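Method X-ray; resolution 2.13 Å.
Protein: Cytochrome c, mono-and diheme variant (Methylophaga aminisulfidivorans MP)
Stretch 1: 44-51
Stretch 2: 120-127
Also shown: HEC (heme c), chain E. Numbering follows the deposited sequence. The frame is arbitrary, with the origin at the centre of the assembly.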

# COMPACT_ATOMS: atom_id res chain seq x y z
N VAL A 44 1.29 -4.50 26.14
CA VAL A 44 2.16 -3.47 26.76
C VAL A 44 3.40 -3.29 25.88
O VAL A 44 3.96 -4.28 25.42
N LEU A 45 3.76 -2.03 25.66
CA LEU A 45 4.98 -1.63 24.96
C LEU A 45 6.06 -1.47 26.03
O LEU A 45 5.82 -0.73 27.00
N ASP A 46 7.13 -2.24 25.89
CA ASP A 46 8.42 -2.15 26.62
C ASP A 46 9.25 -1.05 25.96
O ASP A 46 9.81 -1.27 24.88
N LEU A 47 9.34 0.11 26.59
CA LEU A 47 9.97 1.30 25.98
C LEU A 47 11.50 1.20 26.01
O LEU A 47 12.14 1.98 25.28
N SER A 48 12.06 0.28 26.78
CA SER A 48 13.53 0.04 26.83
C SER A 48 14.00 -0.68 25.56
O SER A 48 15.22 -0.82 25.38
N PHE A 49 13.07 -1.17 24.73
CA PHE A 49 13.39 -1.82 23.44
C PHE A 49 13.79 -0.76 22.43
O PHE A 49 13.32 0.40 22.53
N GLY A 50 14.64 -1.15 21.49
CA GLY A 50 14.87 -0.39 20.26
C GLY A 50 16.11 0.47 20.34
O GLY A 50 16.88 0.32 21.29
N LYS A 51 16.26 1.36 19.35
CA LYS A 51 17.41 2.28 19.15
C LYS A 51 17.51 3.25 20.34
O LYS A 51 16.56 4.02 20.60
N LEU A 120 -0.40 8.62 19.83
CA LEU A 120 0.41 8.84 18.61
C LEU A 120 1.77 8.18 18.79
O LEU A 120 2.22 7.51 17.85
N PHE A 121 2.43 8.42 19.93
CA PHE A 121 3.75 7.79 20.22
C PHE A 121 3.55 6.26 20.15
O PHE A 121 4.31 5.58 19.44
N GLU A 122 2.50 5.72 20.77
CA GLU A 122 2.28 4.24 20.78
C GLU A 122 2.18 3.73 19.36
O GLU A 122 2.77 2.69 19.09
N THR A 123 1.46 4.43 18.48
CA THR A 123 1.20 3.95 17.11
C THR A 123 2.55 3.94 16.38
O THR A 123 2.87 2.97 15.69
N ILE A 124 3.35 4.97 16.54
CA ILE A 124 4.66 5.07 15.85
C ILE A 124 5.61 4.04 16.45
O ILE A 124 6.25 3.26 15.67
N TYR A 125 5.76 4.04 17.77
CA TYR A 125 6.75 3.16 18.44
C TYR A 125 6.45 1.69 18.13
O TYR A 125 7.40 0.97 17.68
N GLY A 126 5.20 1.25 18.39
CA GLY A 126 4.73 -0.15 18.39
C GLY A 126 4.14 -0.59 17.06
O GLY A 126 3.96 -1.77 16.88
N GLY A 127 3.88 0.34 16.14
CA GLY A 127 3.30 0.03 14.83
C GLY A 127 1.81 -0.22 14.92
O GLY A 127 1.23 -0.12 15.99

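A loop without regular secondary structure can be held against a helix by very few side chains, provided that one of them hydrogen-bonds to a backbone carbonyl of the loop while others fill the space around it. The packing of residues 44-51 against the helical end of 120-127 in this cytochrome c is a compact example, and its central element is Tyr 125, whose CA-to-CB bond points toward the loop and whose t rotamer at chi1 carries the ring to it.

Val 44, with chi1 t, stays out of reach of the helix, and the contact begins at Leu 45. This residue points toward the helix with chi1 m and chi2 t, which lays both methyl groups along the helix. Leu 45 CD1 lies 3.8 Å from Glu 122 O and 3.9 Å from Glu 122 CB, and it also approaches the edge of the tyrosine ring, at 4.1 Å from Tyr 125 CD2. Leu 45 CD2 rests against the bare backbone of the helix end, 3.8 Å from Gly 126 CA. The absence of a side chain matters here: a CB built in ideal position on Gly 126 would fall 2.7 Å from Leu 45 CD2, a clash. The carboxylate of Glu 122, whose chi1 is m, finds its hydrogen-bond partners outside the two stretches.

The CA-to-CB bond of Asp 46 points away from the helix, with chi1 t, and the side chain serves the loop itself. Asp 46 opens a type I turn that ends at Phe 49, closed by a backbone hydrogen bond from Phe 49 N to Asp 46 O of 3.3 Å. Within the turn, Asp 46 OD1 accepts hydrogen bonds from Ser 48 OG at 2.5 Å and from Ser 48 N at 3.2 Å.

Leu 47 leaves the backbone sideways, but its m, t conformation brings the end of the side chain nearer to the helix. Leu 47 CD2 sits over one face of the tyrosine ring, 3.8 Å from the centroid of Tyr 125 and 22° off the ring normal, a CH-pi contact. Leu 47 CD2 also meets the edge of a second ring, 3.8 Å from Phe 121 CE1, so a single carbon joins two aromatic residues one helical turn apart. Ser 48, chi1 p, points away.

The polar anchor comes at Phe 49, through its backbone: Tyr 125 OH donates a hydrogen bond to Phe 49 O across 2.6 Å, pinning the loop just where the turn ends. The phenyl ring, at a chi1 of -101° between wells, leads away from the helix, although Phe 49 CB remains 3.6 Å from Tyr 125 OH. Gly 50 follows with positive phi, which by itself favours glycine, and Lys 51 extends beyond reach.

No water enters this description, but the helix has a further partner. Leu 120 CD1 approaches heme c at 3.4 Å from HEC CMA, Thr 123 CG2 lies 3.7 Å from HEC C2A, and Ile 124 CD1 is 3.6 Å from HEC CMB, so the helix packs against loop and heme alike.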

# COMPACT_ATOMS: atom_id res chain seq x y z
CB VAL A 44 2.55 -3.83 28.21
CG1 VAL A 44 3.67 -2.94 28.72
CG2 VAL A 44 1.32 -3.77 29.10
CB LEU A 45 4.73 -0.31 24.21
CG LEU A 45 3.78 -0.37 23.01
CD1 LEU A 45 3.65 1.01 22.37
CD2 LEU A 45 4.25 -1.37 21.96
CB ASP A 46 9.14 -3.50 26.59
CG ASP A 46 10.44 -3.55 27.41
OD1 ASP A 46 10.90 -2.48 27.86
OD2 ASP A 46 10.97 -4.68 27.60
CB LEU A 47 9.43 2.54 26.71
CG LEU A 47 7.96 2.83 26.44
CD1 LEU A 47 7.57 4.21 26.93
CD2 LEU A 47 7.63 2.73 24.97
CB SER A 48 13.92 -0.72 28.06
OG SER A 48 13.40 -2.03 27.99
CB PHE A 49 12.20 -2.63 22.89
CG PHE A 49 12.32 -4.11 23.12
CD1 PHE A 49 11.83 -4.68 24.28
CD2 PHE A 49 12.94 -4.93 22.18
CE1 PHE A 49 11.96 -6.05 24.50
CE2 PHE A 49 13.06 -6.29 22.40
CZ PHE A 49 12.58 -6.84 23.56
CB LYS A 51 17.25 2.99 17.81
CG LYS A 51 18.50 3.70 17.31
CD LYS A 51 18.33 4.48 16.03
CE LYS A 51 19.54 5.37 15.77
NZ LYS A 51 19.19 6.61 15.03
CB LEU A 120 0.57 10.34 18.35
CG LEU A 120 1.31 10.72 17.06
CD1 LEU A 120 0.72 10.05 15.85
CD2 LEU A 120 1.31 12.23 16.91
CB PHE A 121 4.30 8.25 21.56
CG PHE A 121 5.62 7.62 21.89
CD1 PHE A 121 5.67 6.39 22.54
CD2 PHE A 121 6.80 8.23 21.54
CE1 PHE A 121 6.88 5.77 22.80
CE2 PHE A 121 8.02 7.62 21.82
CZ PHE A 121 8.05 6.40 22.45
CB GLU A 122 1.04 3.83 21.58
CG GLU A 122 1.21 4.12 23.05
CD GLU A 122 -0.08 4.22 23.86
OE1 GLU A 122 -1.15 4.51 23.25
OE2 GLU A 122 -0.01 4.04 25.09
CB THR A 123 0.11 4.79 16.44
OG1 THR A 123 -1.13 4.62 17.11
CG2 THR A 123 -0.05 4.45 14.97
CB ILE A 124 5.24 6.50 15.90
CG1 ILE A 124 4.28 7.48 15.21
CG2 ILE A 124 6.62 6.52 15.28
CD1 ILE A 124 4.59 8.95 15.49
CB TYR A 125 6.80 3.52 19.93
CG TYR A 125 7.86 2.81 20.69
CD1 TYR A 125 9.17 3.27 20.73
CD2 TYR A 125 7.57 1.63 21.34
CE1 TYR A 125 10.15 2.56 21.41
CE2 TYR A 125 8.54 0.93 22.04
CZ TYR A 125 9.83 1.39 22.08
OH TYR A 125 10.75 0.64 22.77
FE HEC E . 2.21 4.98 9.13
CHA HEC E . -1.04 4.25 10.00
CHB HEC E . 2.28 7.46 11.40
CHC HEC E . 5.58 5.31 8.58
CHD HEC E . 1.93 2.98 6.39
NA HEC E . 0.85 5.67 10.49
C1A HEC E . -0.40 5.32 10.71
C2A HEC E . -1.10 6.06 11.78
C3A HEC E . -0.09 6.99 12.23
C4A HEC E . 1.04 6.71 11.31
CMA HEC E . -0.13 8.07 13.25
CAA HEC E . -2.47 5.87 12.31
CBA HEC E . -3.23 7.08 11.78
CGA HEC E . -4.62 7.14 12.30
O1A HEC E . -4.90 6.56 13.36
O2A HEC E . -5.47 7.73 11.57
NB HEC E . 3.67 6.20 9.88
C1B HEC E . 3.52 7.18 10.73
C2B HEC E . 4.75 7.95 11.03
C3B HEC E . 5.75 7.27 10.21
C4B HEC E . 4.98 6.22 9.56
CMB HEC E . 4.89 9.12 11.95
CAB HEC E . 7.24 7.61 10.09
CBB HEC E . 7.97 7.29 11.34
NC HEC E . 3.51 4.28 7.73
C1C HEC E . 4.84 4.48 7.70
C2C HEC E . 5.55 3.83 6.59
C3C HEC E . 4.44 3.13 5.93
C4C HEC E . 3.25 3.47 6.70
CMC HEC E . 7.01 3.93 6.31
CAC HEC E . 4.61 2.37 4.65
CBC HEC E . 5.67 1.30 4.70
ND HEC E . 0.69 3.84 8.33
C1D HEC E . 0.73 3.12 7.22
C2D HEC E . -0.47 2.37 6.93
C3D HEC E . -1.37 2.73 8.00
C4D HEC E . -0.52 3.62 8.80
CMD HEC E . -0.68 1.44 5.79
CAD HEC E . -2.72 2.22 8.30
CBD HEC E . -2.47 1.11 9.33
CGD HEC E . -3.64 0.72 10.20
O1D HEC E . -4.79 1.07 9.88
O2D HEC E . -3.46 0.01 11.23